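Local coordinates for octenoyl-coa reductase/carboxylase (Streptomyces sp., PDB 4A10), which catalyses the NADPH-dependent reductive carboxylation of 2-octenoyl-CoA and works as a homotetramer, at the interface of chains A and B. Residues are numbered along the deposited sequence; one frame, centred on the assembly and turned at random. Chains: chain A/B, Octenoyl-coa reductase/carboxylase.

The interface of chains A and B. Residues chain A 152-154, 214; chain B 152-153, 214, 366.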
# COMPACT_ATOMS: atom_id res chain seq x y z
N HIS A 152 -7.87 10.74 12.56
CA HIS A 152 -6.43 10.65 12.79
C HIS A 152 -5.78 9.55 11.94
O HIS A 152 -4.58 9.30 12.03
CB HIS A 152 -6.17 10.39 14.28
CG HIS A 152 -6.61 11.51 15.17
ND1 HIS A 152 -5.74 12.25 15.93
CD2 HIS A 152 -7.84 12.04 15.39
CE1 HIS A 152 -6.41 13.17 16.60
NE2 HIS A 152 -7.69 13.07 16.29
N GLY A 153 -6.61 8.88 11.15
CA GLY A 153 -6.14 7.96 10.11
C GLY A 153 -6.33 8.54 8.73
O GLY A 153 -5.47 8.37 7.86
N ASP A 154 -7.46 9.23 8.51
CA ASP A 154 -7.74 9.94 7.25
C ASP A 154 -8.85 10.94 7.52
O ASP A 154 -9.98 10.57 7.81
CB ASP A 154 -8.15 8.93 6.16
CG ASP A 154 -8.43 9.57 4.77
OD1 ASP A 154 -8.72 10.79 4.65
OD2 ASP A 154 -8.40 8.79 3.79
N ARG A 214 -4.33 7.95 -1.12
CA ARG A 214 -5.71 7.53 -0.82
C ARG A 214 -6.58 7.42 -2.08
O ARG A 214 -7.76 7.08 -2.00
CB ARG A 214 -6.40 8.45 0.22
CG ARG A 214 -5.59 8.82 1.49
CD ARG A 214 -4.97 7.63 2.22
NE ARG A 214 -3.88 8.05 3.11
CZ ARG A 214 -4.04 8.39 4.40
NH1 ARG A 214 -5.24 8.36 4.95
NH2 ARG A 214 -2.99 8.77 5.13
N HIS B 152 -4.03 14.79 10.08
CA HIS B 152 -5.15 14.29 9.27
C HIS B 152 -4.78 13.24 8.22
O HIS B 152 -5.64 12.79 7.42
CB HIS B 152 -5.86 15.46 8.60
CG HIS B 152 -6.44 16.45 9.56
ND1 HIS B 152 -7.78 16.52 9.83
CD2 HIS B 152 -5.85 17.38 10.34
CE1 HIS B 152 -8.00 17.47 10.72
NE2 HIS B 152 -6.85 18.01 11.05
N GLY B 153 -3.51 12.89 8.18
CA GLY B 153 -3.04 11.78 7.38
C GLY B 153 -2.62 10.65 8.28
O GLY B 153 -2.76 9.49 7.91
N ARG B 214 0.15 1.04 9.03
CA ARG B 214 1.27 1.97 9.14
C ARG B 214 2.49 1.27 9.71
O ARG B 214 3.50 1.90 9.99
CB ARG B 214 0.89 3.21 9.96
CG ARG B 214 -0.47 3.83 9.63
CD ARG B 214 -0.60 4.29 8.19
NE ARG B 214 -1.99 4.62 7.83
CZ ARG B 214 -2.58 5.78 8.10
NH1 ARG B 214 -1.92 6.72 8.76
NH2 ARG B 214 -3.84 6.02 7.74
N GLU B 366 -6.99 6.57 15.79
CA GLU B 366 -7.68 5.51 15.04
C GLU B 366 -7.19 4.11 15.42
O GLU B 366 -8.01 3.22 15.68
CB GLU B 366 -7.55 5.72 13.53
CG GLU B 366 -8.21 4.61 12.69
CD GLU B 366 -7.71 4.58 11.26
OE1 GLU B 366 -6.47 4.54 11.04
OE2 GLU B 366 -8.55 4.59 10.34
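The carbonyl oxygens of A:Gly153 and B:Gly153 lie 2.9 Å apart across the two-fold, their C=O bonds slanted past each other rather than head-on, a pair that can only accept and by itself amounts to a clash. The two arginines around it would be expected to offset the repulsion. A:Arg214 presents the edge of its guanidinium to both oxygens: NH1 donates to A:Gly153 O at 2.9 Å, in the carbonyl plane and on a lone pair, while NH2 crosses to B:Gly153 O, also at 2.9 Å. B:Arg214 comes from the opposite direction and makes the twin pair with the chains exchanged, NH2 to A:Gly153 O (2.9 Å) and NH1 to B:Gly153 O (3.0 Å), the latter more bent and its oxygen tilted from the guanidinium plane. Each oxygen is thus gripped by one arginine from each chain, the guanidinium planes turned 57° apart rather than stacked. In both arginines a bend at chi2 (-50° in A:Arg214) brings the tip round to the glycines. A:Asp154 OD2 adds a long salt bridge to A:Arg214 NH1 (3.4 Å), weak as a hydrogen bond. The carboxylate of B:Glu366 packs against A:Gly153 CA. A leucine in place of A:Arg214 would probably leave the two carbonyls without donors from chain A and remove the salt bridge to A:Asp154. The glycines follow 3-10 helix 149-152, the arginines follow helix 200-210, and B:Glu366 lies in the first turn of helix 365-376, so loops from both subunits meet at the symmetry axis.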